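Local coordinates for protein kynurenine formamidase (Bacillus anthracis, PDB 4CO9) that catalyses the zinc-dependent hydrolysis of N-formyl-L-kynurenine to L-kynurenine and formate, a step in the breakdown of tryptophan, at residues Ser50-Thr53 / Ile57-Pro60; Leu110-Ser115 / Val182-Tyr187; Asn120-Ile125 / Asp148-Asp153; Ala161-Leu166 / Ile171-Asn176. One frame throughout, in Å; residues are numbered along the deposited sequence. Where two conformers were deposited one is given.

Interaction 1 of 4, residues Ser50-Thr53 / Ile57-Pro60; sequences SIHT and IDAP. With ZN (zinc ion), chain P; ZN (zinc ion), chain O.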
loop_
_atom_site.group_PDB
_atom_site.type_symbol
_atom_site.label_atom_id
_atom_site.label_comp_id
_atom_site.label_asym_id
_atom_site.label_seq_id
_atom_site.Cartn_x
_atom_site.Cartn_y
_atom_site.Cartn_z
ATOM N N SER C 50 -1.924 11.347 -9.444
ATOM C CA SER C 50 -1.303 12.200 -8.436
ATOM C C SER C 50 -1.107 11.383 -7.177
ATOM O O SER C 50 -1.940 10.548 -6.847
ATOM C CB SER C 50 -2.162 13.409 -8.098
ATOM O OG SER C 50 -1.618 14.114 -6.983
ATOM N N ILE C 51 -0.015 11.646 -6.473
ATOM C CA ILE C 51 0.249 11.093 -5.138
ATOM C C ILE C 51 -0.927 11.336 -4.163
ATOM O O ILE C 51 -1.300 10.456 -3.343
ATOM C CB ILE C 51 1.563 11.718 -4.624
ATOM C CG1 ILE C 51 2.756 11.170 -5.450
ATOM C CG2 ILE C 51 1.745 11.452 -3.135
ATOM C CD1 ILE C 51 3.066 9.675 -5.274
ATOM N N HIS C 52 -1.535 12.506 -4.285
ATOM C CA HIS C 52 -2.551 12.939 -3.334
ATOM C C HIS C 52 -3.938 12.658 -3.889
ATOM O O HIS C 52 -4.762 13.551 -4.058
ATOM C CB HIS C 52 -2.339 14.425 -3.017
ATOM C CG HIS C 52 -0.954 14.728 -2.526
ATOM N ND1 HIS C 52 -0.639 14.848 -1.188
ATOM C CD2 HIS C 52 0.205 14.897 -3.199
ATOM C CE1 HIS C 52 0.656 15.073 -1.053
ATOM N NE2 HIS C 52 1.191 15.109 -2.261
ATOM N N THR C 53 -4.189 11.389 -4.175
ATOM C CA THR C 53 -5.468 10.929 -4.686
ATOM C C THR C 53 -5.941 9.837 -3.766
ATOM O O THR C 53 -5.189 8.933 -3.452
ATOM C CB THR C 53 -5.314 10.333 -6.104
ATOM O OG1 THR C 53 -4.693 11.299 -6.938
ATOM C CG2 THR C 53 -6.660 9.943 -6.716
ATOM N N ILE C 57 -0.939 9.213 2.367
ATOM C CA ILE C 57 -0.144 9.884 3.379
ATOM C C ILE C 57 0.747 10.933 2.721
ATOM O O ILE C 57 1.173 10.764 1.575
ATOM C CB ILE C 57 0.686 8.884 4.234
ATOM C CG1 ILE C 57 1.752 8.144 3.407
ATOM C CG2 ILE C 57 -0.246 7.897 4.910
ATOM C CD1 ILE C 57 3.132 8.799 3.443
ATOM N N ASP C 58 1.016 12.004 3.465
ATOM C CA ASP C 58 1.925 13.069 3.039
ATOM C C ASP C 58 3.311 12.863 3.643
ATOM O O ASP C 58 3.433 12.536 4.823
ATOM C CB ASP C 58 1.460 14.424 3.535
ATOM C CG ASP C 58 0.176 14.884 2.917
ATOM O OD1 ASP C 58 -0.290 14.317 1.911
ATOM O OD2 ASP C 58 -0.387 15.852 3.477
ATOM N N ALA C 59 4.351 13.058 2.838
ATOM C CA ALA C 59 5.719 13.150 3.358
ATOM C C ALA C 59 6.040 14.637 3.536
ATOM O O ALA C 59 5.426 15.474 2.878
ATOM C CB ALA C 59 6.697 12.517 2.393
ATOM N N PRO C 60 6.990 14.971 4.424
ATOM C CA PRO C 60 7.324 16.375 4.651
ATOM C C PRO C 60 7.807 17.083 3.377
ATOM O O PRO C 60 7.557 18.276 3.199
ATOM C CB PRO C 60 8.420 16.305 5.713
ATOM C CG PRO C 60 8.118 15.050 6.457
ATOM C CD PRO C 60 7.602 14.087 5.436
HETATM ZN ZN ZN P . -1.823 14.928 0.653
HETATM ZN ZN ZN O . -1.901 17.031 2.936
HETATM O O HOH W 1 -1.755 16.962 0.916
HETATM O O HOH W 2 -3.563 18.708 2.022
#

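Interaction 2 of 4, residues Leu110-Ser115 / Val182-Tyr187; sequences LLRTSS and VADGDY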
loop_
_atom_site.group_PDB
_atom_site.type_symbol
_atom_site.label_atom_id
_atom_site.label_comp_id
_atom_site.label_asym_id
_atom_site.label_seq_id
_atom_site.Cartn_x
_atom_site.Cartn_y
_atom_site.Cartn_z
ATOM N N LEU C 110 -7.566 9.036 14.495
ATOM C CA LEU C 110 -8.355 9.330 13.292
ATOM C C LEU C 110 -9.546 10.183 13.662
ATOM O O LEU C 110 -10.272 9.872 14.614
ATOM C CB LEU C 110 -8.826 8.052 12.598
ATOM C CG LEU C 110 -7.770 6.993 12.307
ATOM C CD1 LEU C 110 -8.352 5.800 11.575
ATOM C CD2 LEU C 110 -6.599 7.571 11.522
ATOM N N LEU C 111 -9.750 11.248 12.893
ATOM C CA LEU C 111 -10.810 12.214 13.121
ATOM C C LEU C 111 -11.908 12.067 12.075
ATOM O O LEU C 111 -11.663 12.261 10.883
ATOM C CB LEU C 111 -10.240 13.633 13.067
ATOM C CG LEU C 111 -9.029 13.955 13.931
ATOM C CD1 LEU C 111 -8.640 15.421 13.784
ATOM C CD2 LEU C 111 -9.316 13.648 15.388
ATOM N N ARG C 112 -13.111 11.704 12.525
ATOM C CA ARG C 112 -14.284 11.684 11.671
ATOM C C ARG C 112 -14.959 13.055 11.690
ATOM O O ARG C 112 -15.587 13.426 12.681
ATOM C CB ARG C 112 -15.299 10.614 12.120
ATOM C CG ARG C 112 -16.384 10.357 11.082
ATOM C CD ARG C 112 -17.590 9.549 11.575
ATOM N NE ARG C 112 -17.227 8.235 12.109
ATOM C CZ ARG C 112 -16.941 8.008 13.385
ATOM N NH1 ARG C 112 -17.017 8.991 14.291
ATOM N NH2 ARG C 112 -16.590 6.795 13.767
ATOM N N THR C 113 -14.785 13.819 10.617
ATOM C CA THR C 113 -15.494 15.089 10.462
ATOM C C THR C 113 -16.860 14.863 9.834
ATOM O O THR C 113 -17.764 15.658 10.041
ATOM C CB THR C 113 -14.727 16.103 9.581
ATOM O OG1 THR C 113 -14.767 15.683 8.214
ATOM C CG2 THR C 113 -13.288 16.274 10.041
ATOM N N SER C 114 -16.994 13.786 9.063
ATOM C CA SER C 114 -18.192 13.505 8.277
ATOM C C SER C 114 -18.616 14.710 7.449
ATOM O O SER C 114 -19.805 14.916 7.215
ATOM C CB SER C 114 -19.349 13.052 9.178
ATOM O OG SER C 114 -18.993 11.886 9.917
ATOM N N SER C 115 -17.645 15.514 7.024
ATOM C CA SER C 115 -17.942 16.781 6.353
ATOM C C SER C 115 -18.171 16.601 4.858
ATOM O O SER C 115 -18.931 17.356 4.252
ATOM C CB SER C 115 -16.858 17.798 6.606
ATOM O OG SER C 115 -17.125 18.990 5.887
ATOM N N VAL C 182 -17.739 3.103 10.294
ATOM C CA VAL C 182 -17.081 2.546 11.465
ATOM C C VAL C 182 -17.398 3.351 12.720
ATOM O O VAL C 182 -17.535 4.576 12.695
ATOM C CB VAL C 182 -15.545 2.419 11.277
ATOM C CG1 VAL C 182 -15.230 1.690 9.983
ATOM C CG2 VAL C 182 -14.866 3.772 11.308
ATOM N N ALA C 183 -17.488 2.638 13.828
ATOM C CA ALA C 183 -17.824 3.245 15.101
ATOM C C ALA C 183 -16.591 3.852 15.738
ATOM O O ALA C 183 -15.449 3.443 15.450
ATOM C CB ALA C 183 -18.429 2.193 16.023
ATOM N N ASP C 184 -16.818 4.809 16.637
ATOM C CA ASP C 184 -15.747 5.354 17.455
ATOM C C ASP C 184 -15.124 4.257 18.289
ATOM O O ASP C 184 -15.782 3.271 18.622
ATOM C CB ASP C 184 -16.272 6.430 18.406
ATOM C CG ASP C 184 -16.741 7.673 17.696
ATOM O OD1 ASP C 184 -16.357 7.915 16.536
ATOM O OD2 ASP C 184 -17.461 8.463 18.336
ATOM N N GLY C 185 -13.866 4.433 18.659
ATOM C CA GLY C 185 -13.232 3.507 19.571
ATOM C C GLY C 185 -11.833 3.125 19.165
ATOM O O GLY C 185 -11.167 3.842 18.405
ATOM N N ASP C 186 -11.405 1.973 19.671
ATOM C CA ASP C 186 -10.048 1.520 19.531
ATOM C C ASP C 186 -9.914 0.424 18.498
ATOM O O ASP C 186 -10.709 -0.516 18.454
ATOM C CB ASP C 186 -9.512 1.036 20.870
ATOM C CG ASP C 186 -9.195 2.184 21.803
ATOM O OD1 ASP C 186 -8.827 3.289 21.325
ATOM O OD2 ASP C 186 -9.295 1.975 23.012
ATOM N N TYR C 187 -8.883 0.560 17.676
ATOM C CA TYR C 187 -8.629 -0.359 16.602
ATOM C C TYR C 187 -7.138 -0.536 16.456
ATOM O O TYR C 187 -6.346 0.193 17.063
ATOM C CB TYR C 187 -9.163 0.212 15.292
ATOM C CG TYR C 187 -10.645 0.426 15.236
ATOM C CD1 TYR C 187 -11.232 1.564 15.795
ATOM C CD2 TYR C 187 -11.468 -0.483 14.585
ATOM C CE1 TYR C 187 -12.595 1.769 15.714
ATOM C CE2 TYR C 187 -12.827 -0.295 14.509
ATOM C CZ TYR C 187 -13.388 0.831 15.064
ATOM O OH TYR C 187 -14.748 0.993 14.991
#

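Interaction 3 of 4, residues Asn120-Ile125 / Asp148-Asp153; sequences NEFPDI and DVPSVD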
loop_
_atom_site.group_PDB
_atom_site.type_symbol
_atom_site.label_atom_id
_atom_site.label_comp_id
_atom_site.label_asym_id
_atom_site.label_seq_id
_atom_site.Cartn_x
_atom_site.Cartn_y
_atom_site.Cartn_z
ATOM N N ASN C 120 -15.711 10.959 -5.247
ATOM C CA ASN C 120 -15.715 11.332 -6.654
ATOM C C ASN C 120 -16.000 12.825 -6.877
ATOM O O ASN C 120 -16.126 13.267 -8.015
ATOM C CB ASN C 120 -16.686 10.427 -7.432
ATOM C CG ASN C 120 -16.273 8.940 -7.401
ATOM O OD1 ASN C 120 -15.167 8.583 -6.966
ATOM N ND2 ASN C 120 -17.158 8.068 -7.881
ATOM N N GLU C 121 -16.066 13.601 -5.793
ATOM C CA GLU C 121 -16.122 15.058 -5.883
ATOM C C GLU C 121 -15.059 15.678 -4.989
ATOM O O GLU C 121 -14.789 15.175 -3.904
ATOM C CB GLU C 121 -17.486 15.572 -5.439
ATOM C CG GLU C 121 -18.649 15.014 -6.251
ATOM C CD GLU C 121 -19.995 15.519 -5.754
ATOM O OE1 GLU C 121 -20.019 16.550 -5.043
ATOM O OE2 GLU C 121 -21.021 14.868 -6.061
ATOM N N PHE C 122 -14.467 16.779 -5.438
ATOM C CA PHE C 122 -13.561 17.515 -4.581
ATOM C C PHE C 122 -14.358 18.574 -3.827
ATOM O O PHE C 122 -15.102 19.329 -4.441
ATOM C CB PHE C 122 -12.435 18.146 -5.396
ATOM C CG PHE C 122 -11.254 18.521 -4.563
ATOM C CD1 PHE C 122 -10.384 17.545 -4.107
ATOM C CD2 PHE C 122 -11.040 19.843 -4.186
ATOM C CE1 PHE C 122 -9.308 17.892 -3.318
ATOM C CE2 PHE C 122 -9.960 20.194 -3.402
ATOM C CZ PHE C 122 -9.097 19.218 -2.963
ATOM N N PRO C 123 -14.214 18.632 -2.488
ATOM C CA PRO C 123 -15.006 19.603 -1.717
ATOM C C PRO C 123 -14.627 21.065 -1.961
ATOM O O PRO C 123 -13.519 21.361 -2.378
ATOM C CB PRO C 123 -14.710 19.230 -0.264
ATOM C CG PRO C 123 -13.348 18.620 -0.306
ATOM C CD PRO C 123 -13.257 17.908 -1.633
ATOM N N ASP C 124 -15.569 21.963 -1.693
ATOM C CA ASP C 124 -15.326 23.397 -1.801
ATOM C C ASP C 124 -14.761 23.955 -0.506
ATOM O O ASP C 124 -14.002 24.914 -0.529
ATOM C CB ASP C 124 -16.629 24.112 -2.164
ATOM C CG ASP C 124 -17.144 23.699 -3.528
ATOM O OD1 ASP C 124 -16.350 23.723 -4.492
ATOM O OD2 ASP C 124 -18.339 23.355 -3.635
ATOM N N ILE C 125 -15.163 23.375 0.624
ATOM C CA ILE C 125 -14.640 23.757 1.934
ATOM C C ILE C 125 -14.566 22.515 2.817
ATOM O O ILE C 125 -15.389 21.614 2.688
ATOM C CB ILE C 125 -15.541 24.830 2.608
ATOM C CG1 ILE C 125 -14.913 25.340 3.908
ATOM C CG2 ILE C 125 -16.933 24.288 2.888
ATOM C CD1 ILE C 125 -15.600 26.572 4.470
ATOM N N ASP C 148 -10.796 12.422 7.526
ATOM C CA ASP C 148 -11.657 11.926 6.448
ATOM C C ASP C 148 -11.951 12.980 5.387
ATOM O O ASP C 148 -13.016 12.964 4.767
ATOM C CB ASP C 148 -12.955 11.337 7.014
ATOM C CG ASP C 148 -13.786 12.350 7.780
ATOM O OD1 ASP C 148 -13.299 13.473 8.033
ATOM O OD2 ASP C 148 -14.926 12.004 8.164
ATOM N N VAL C 149 -10.996 13.883 5.175
ATOM C CA VAL C 149 -11.058 14.916 4.144
ATOM C C VAL C 149 -9.669 15.027 3.481
ATOM O O VAL C 149 -8.711 14.425 3.958
ATOM C CB VAL C 149 -11.494 16.276 4.727
ATOM C CG1 VAL C 149 -12.985 16.268 5.013
ATOM C CG2 VAL C 149 -10.711 16.595 5.992
ATOM N N PRO C 150 -9.558 15.759 2.359
ATOM C CA PRO C 150 -8.289 15.725 1.593
ATOM C C PRO C 150 -7.118 16.458 2.209
ATOM O O PRO C 150 -5.993 16.283 1.747
ATOM C CB PRO C 150 -8.654 16.403 0.272
ATOM C CG PRO C 150 -10.126 16.269 0.164
ATOM C CD PRO C 150 -10.649 16.348 1.564
ATOM N N SER C 151 -7.369 17.293 3.208
ATOM C CA SER C 151 -6.311 18.092 3.782
ATOM C C SER C 151 -6.507 18.350 5.274
ATOM O O SER C 151 -7.630 18.305 5.782
ATOM C CB SER C 151 -6.204 19.419 3.048
ATOM O OG SER C 151 -5.004 20.090 3.415
ATOM N N VAL C 152 -5.395 18.603 5.953
ATOM C CA VAL C 152 -5.418 19.095 7.342
ATOM C C VAL C 152 -5.420 20.630 7.404
ATOM O O VAL C 152 -5.622 21.197 8.475
ATOM C CB VAL C 152 -4.245 18.546 8.180
ATOM C CG1 VAL C 152 -4.337 17.031 8.287
ATOM C CG2 VAL C 152 -2.898 18.980 7.614
ATOM N N ASP C 153 -5.189 21.292 6.268
ATOM C CA ASP C 153 -5.250 22.753 6.169
ATOM C C ASP C 153 -6.389 23.168 5.249
ATOM O O ASP C 153 -6.894 22.344 4.457
ATOM C CB ASP C 153 -3.944 23.304 5.610
ATOM C CG ASP C 153 -2.870 23.426 6.658
ATOM O OD1 ASP C 153 -3.068 24.187 7.625
ATOM O OD2 ASP C 153 -1.825 22.766 6.516
#

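Interaction 4 of 4, residues Ala161-Leu166 / Ile171-Asn176; sequences AAHHQL and IHILEN. With ZN (zinc ion), chain O; ZN (zinc ion), chain P.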
loop_
_atom_site.group_PDB
_atom_site.type_symbol
_atom_site.label_atom_id
_atom_site.label_comp_id
_atom_site.label_asym_id
_atom_site.label_seq_id
_atom_site.Cartn_x
_atom_site.Cartn_y
_atom_site.Cartn_z
ATOM N N ALA C 161 -0.120 25.771 7.686
ATOM C CA ALA C 161 0.380 25.825 9.044
ATOM C C ALA C 161 0.229 24.481 9.741
ATOM O O ALA C 161 1.133 24.058 10.441
ATOM C CB ALA C 161 -0.336 26.915 9.822
ATOM N N ALA C 162 -0.899 23.809 9.531
ATOM C CA ALA C 162 -1.110 22.506 10.158
ATOM C C ALA C 162 -0.137 21.461 9.660
ATOM O O ALA C 162 0.464 20.760 10.473
ATOM C CB ALA C 162 -2.538 22.032 9.965
ATOM N N HIS C 163 0.061 21.370 8.344
ATOM C CA HIS C 163 1.060 20.422 7.819
ATOM C C HIS C 163 2.424 20.651 8.485
ATOM O O HIS C 163 3.056 19.721 8.984
ATOM C CB HIS C 163 1.256 20.570 6.316
ATOM C CG HIS C 163 0.172 19.963 5.487
ATOM N ND1 HIS C 163 -0.978 20.641 5.160
ATOM C CD2 HIS C 163 0.078 18.751 4.887
ATOM C CE1 HIS C 163 -1.732 19.880 4.386
ATOM N NE2 HIS C 163 -1.116 18.727 4.209
ATOM N N HIS C 164 2.869 21.898 8.473
ATOM C CA HIS C 164 4.176 22.250 9.011
ATOM C C HIS C 164 4.286 21.954 10.504
ATOM O O HIS C 164 5.265 21.361 10.947
ATOM C CB HIS C 164 4.498 23.731 8.742
ATOM C CG HIS C 164 5.003 23.994 7.363
ATOM N ND1 HIS C 164 4.177 24.378 6.331
ATOM C CD2 HIS C 164 6.248 23.918 6.844
ATOM C CE1 HIS C 164 4.899 24.536 5.237
ATOM N NE2 HIS C 164 6.158 24.271 5.521
ATOM N N GLN C 165 3.291 22.380 11.278
ATOM C CA GLN C 165 3.358 22.215 12.721
ATOM C C GLN C 165 3.275 20.748 13.118
ATOM O O GLN C 165 3.981 20.311 14.032
ATOM C CB GLN C 165 2.287 23.047 13.422
ATOM C CG GLN C 165 2.602 24.537 13.438
ATOM C CD GLN C 165 3.962 24.824 14.055
ATOM O OE1 GLN C 165 4.232 24.439 15.192
ATOM N NE2 GLN C 165 4.833 25.478 13.298
ATOM N N LEU C 166 2.430 19.988 12.425
ATOM C CA LEU C 166 2.305 18.567 12.715
ATOM C C LEU C 166 3.641 17.872 12.546
ATOM O O LEU C 166 4.139 17.235 13.482
ATOM C CB LEU C 166 1.231 17.909 11.839
ATOM C CG LEU C 166 -0.203 18.266 12.210
ATOM C CD1 LEU C 166 -1.178 17.822 11.123
ATOM C CD2 LEU C 166 -0.590 17.667 13.550
ATOM N N ILE C 171 4.416 14.427 14.090
ATOM C CA ILE C 171 3.105 13.857 13.827
ATOM C C ILE C 171 2.915 13.712 12.321
ATOM O O ILE C 171 2.938 14.685 11.582
ATOM C CB ILE C 171 1.965 14.720 14.362
ATOM C CG1 ILE C 171 2.150 14.952 15.859
ATOM C CG2 ILE C 171 0.624 14.058 14.071
ATOM C CD1 ILE C 171 1.189 15.961 16.442
ATOM N N HIS C 172 2.710 12.472 11.903
ATOM C CA HIS C 172 2.548 12.122 10.509
ATOM C C HIS C 172 1.098 12.303 10.092
ATOM O O HIS C 172 0.229 12.414 10.934
ATOM C CB HIS C 172 3.026 10.705 10.311
ATOM C CG HIS C 172 4.485 10.538 10.590
ATOM N ND1 HIS C 172 5.372 10.089 9.642
ATOM C CD2 HIS C 172 5.216 10.790 11.699
ATOM C CE1 HIS C 172 6.587 10.046 10.162
ATOM N NE2 HIS C 172 6.519 10.472 11.405
ATOM N N ILE C 173 0.862 12.345 8.785
ATOM C CA ILE C 173 -0.417 12.787 8.230
ATOM C C ILE C 173 -1.001 11.775 7.261
ATOM O O ILE C 173 -0.335 11.357 6.310
ATOM C CB ILE C 173 -0.257 14.136 7.492
ATOM C CG1 ILE C 173 0.174 15.220 8.483
ATOM C CG2 ILE C 173 -1.564 14.540 6.801
ATOM C CD1 ILE C 173 0.623 16.511 7.832
ATOM N N LEU C 174 -2.267 11.430 7.503
ATOM C CA LEU C 174 -3.040 10.525 6.677
ATOM C C LEU C 174 -4.323 11.238 6.291
ATOM O O LEU C 174 -5.030 11.748 7.154
ATOM C CB LEU C 174 -3.323 9.256 7.486
ATOM C CG LEU C 174 -4.360 8.259 6.992
ATOM C CD1 LEU C 174 -3.986 7.718 5.616
ATOM C CD2 LEU C 174 -4.503 7.136 8.001
ATOM N N GLU C 175 -4.620 11.289 4.996
ATOM C CA GLU C 175 -5.761 12.033 4.476
ATOM C C GLU C 175 -6.711 11.139 3.683
ATOM O O GLU C 175 -6.312 10.081 3.173
ATOM C CB GLU C 175 -5.272 13.204 3.613
ATOM C CG GLU C 175 -4.657 14.315 4.445
ATOM C CD GLU C 175 -3.734 15.238 3.669
ATOM O OE1 GLU C 175 -3.251 14.848 2.583
ATOM O OE2 GLU C 175 -3.479 16.370 4.175
ATOM N N ASN C 176 -7.975 11.561 3.616
ATOM C CA ASN C 176 -9.028 10.862 2.876
ATOM C C ASN C 176 -9.352 9.444 3.360
ATOM O O ASN C 176 -9.696 8.579 2.561
ATOM C CB ASN C 176 -8.714 10.835 1.371
ATOM C CG ASN C 176 -8.995 12.160 0.683
ATOM O OD1 ASN C 176 -9.846 12.933 1.115
ATOM N ND2 ASN C 176 -8.293 12.416 -0.410
HETATM ZN ZN ZN O . -1.901 17.031 2.936
HETATM ZN ZN ZN P . -1.823 14.928 0.653
HETATM O O HOH W 1 -1.755 16.962 0.916
HETATM O O HOH W 2 -3.563 18.708 2.022
#

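Interaction 1 of 4, residues Ser50-Thr53 / Ile57-Pro60
His52, in an inverse gamma turn just past one strand, faces Asp58, on the next strand, and the nearest CA atoms across the two segments, those of His52 and Ile57, are 7.8 Å apart. The gap is bridged by metal, through the side chains. His52 has its CG anti to the carbonyl carbon (chi1 -55°), which carries the ring across so that ND1 binds one zinc ion at 2.2 Å. Asp58 comes in at about a right angle to it, its carboxylate plane turned 56° from the ring, and lays OD1 on the same zinc ion at 2.1 Å. ND1 of His52 and OD1 of Asp58 stand 3.2 Å apart as fellow ligands, not as a hydrogen-bonded pair. The other oxygen, Asp58 OD2, reaches the second zinc ion at 2.0 Å, so the carboxylate spans both metals, and a water bridges them as well. NE2 of His52 is hydrogen-bonded to Asp200, a second-shell carboxylate that fixes the ring's rotation and probably strengthens it as a ligand. Ser50 OG accepts from His52 N in an ST turn. With His56 and Glu175 completing the first site, this is part of the KynB family's binuclear zinc centre.

Interaction 2 of 4, residues Leu110-Ser115 / Val182-Tyr187
Arg112 leaves the end of strand 108-112 with its CB directed at the 182-187 segment, and its tip lands on Asp184 and Val182. CG lies opposite the main-chain nitrogen, the chain runs on extended to CD, and a bend at chi3 of -58° then swings the guanidinium round. NE is taken by the carbonyl of Leu179. From CZ the two terminal nitrogens converge end-on upon a single oxygen: NH1 reaches Asp184 OD1 at 2.6 Å on its syn side, and NH2 meets the same OD1 at 3.0 Å on the anti side. OD1 lies in the guanidinium plane, while the carboxylate is rotated 35° against it, so both nitrogens come in tilted from the carboxylate plane, NH2 the more. This salt bridge ties the loop that leads into strand 185-190 to the end of a strand two places away in the mixed central sheet, with strand 81-86 running between them; from that middle strand Asp86 also binds NH1. The other bond of NH2 goes to Val182 O at 2.6 Å, bent to 136° and tilted from the guanidinium plane. Tyr187 OH donates to Ala183 O at 2.6 Å, within the same segment.

Interaction 3 of 4, residues Asn120-Ile125 / Asp148-Asp153
Phe122 brings one corner of its ring, CE1, against the pyrrolidine of Pro150, where CB and CG are both 3.9 Å away. The approach is oblique. Its chi1 of -161° sets CG opposite the backbone nitrogen and carries the ring out alongside the next residue. Pro123 follows, and its CD sits over one face of the Phe122 ring, 3.6 Å above the plane and displaced toward the rim. The phenyl group is thus flanked by its own neighbour in sequence while it touches Pro150 with a corner. The pyrrolidines of Pro123 and Pro150 reach toward each other: CD of Pro123 is 4.0 Å from CG of Pro150, and CG of Pro123 is equally far from CD of Pro150. Pro150 therefore carries its side of the contact alone, with CB and CG serving the phenylalanine and CG and CD the other proline. All of it is apolar van der Waals packing between two loops.

Phe122 also meets the ring of Trp22, a substrate-binding residue, which places this cluster beside the active site. Further along the second loop, Ser151 OG accepts from Asp153 N at 3.1 Å in an ST turn. The 120-125 loop runs from strand 108-112 toward the short strand 128-129. The 148-153 loop leaves strand 144-147 and leads on toward helix 161-168, with Pro150 also touching Asn176 just past strand 172-175 and Val152 tucked against that helix.

Interaction 4 of 4, residues Ala161-Leu166 / Ile171-Asn176
His163 and Glu175 meet at one zinc ion with their flat groups nearly perpendicular, ring and carboxylate planes 80° apart. His163 projects from helix 161-168 and binds that zinc ion through NE2 at 2.3 Å. Glu175, extended beyond CG, comes from the strand side and grips the same ion with both oxygens, OE2 at 2.1 Å and OE1 more loosely at 2.6 Å. Glu175 OE1 also reaches the other zinc ion at 2.4 Å, so this carboxylate chelates one metal and bridges to its partner. NE2 of His163 and OE2 of Glu175 are neighbours only as ligands of the metal. ND1, at the other side of the ring, is hydrogen-bonded to Asp153, which holds the imidazole's rotation and probably makes it a more electron-rich ligand.

Helix 161-168 and strand 172-175 are the last two elements of a beta-alpha-beta unit that starts at strand 144-147, and here their short axes run at 139°, 8.9 Å apart. Two residues before Glu175 on the strand, Ile173 stands at about a right angle to the histidine and sets its CD1 3.7 Å from His163 CD2. Leu166, one helical turn on, splits its two methyls between isoleucines: the leucine side chain crosses Ile173 at about a right angle, with CD1 against its CG1, and crosses Ile171 obliquely, with CD2 3.8 Å from CD1 and CG2 of Ile171. Its backbone joins in where the chain turns back, with Leu166 O accepting from Ile171 N at 2.9 Å. Leu166 also packs on Ile133 and Ala134 of helix 133-140.

In the fold
Interactions 1 and 4 share the binuclear centre: each supplies ligands to both zinc ions, and their strands, 56-58 and 172-175, are neighbours in the central sheet. Both are buried, but interaction 1 is joined by metal coordination, whereas interaction 4 adds an apolar helix-to-strand interface. Interaction 3, also buried, is purely hydrophobic, yet its 148-153 loop supplies Asp153 to His163 of interaction 4. Interaction 2 lies farther out, its centre about 21 Å from that of interaction 1; partly exposed, it relies on charge. Asp148 of interaction 3 links to it through hydrogen bonds to Thr113 and Ser114, while Leu110 touches Leu174 of interaction 4.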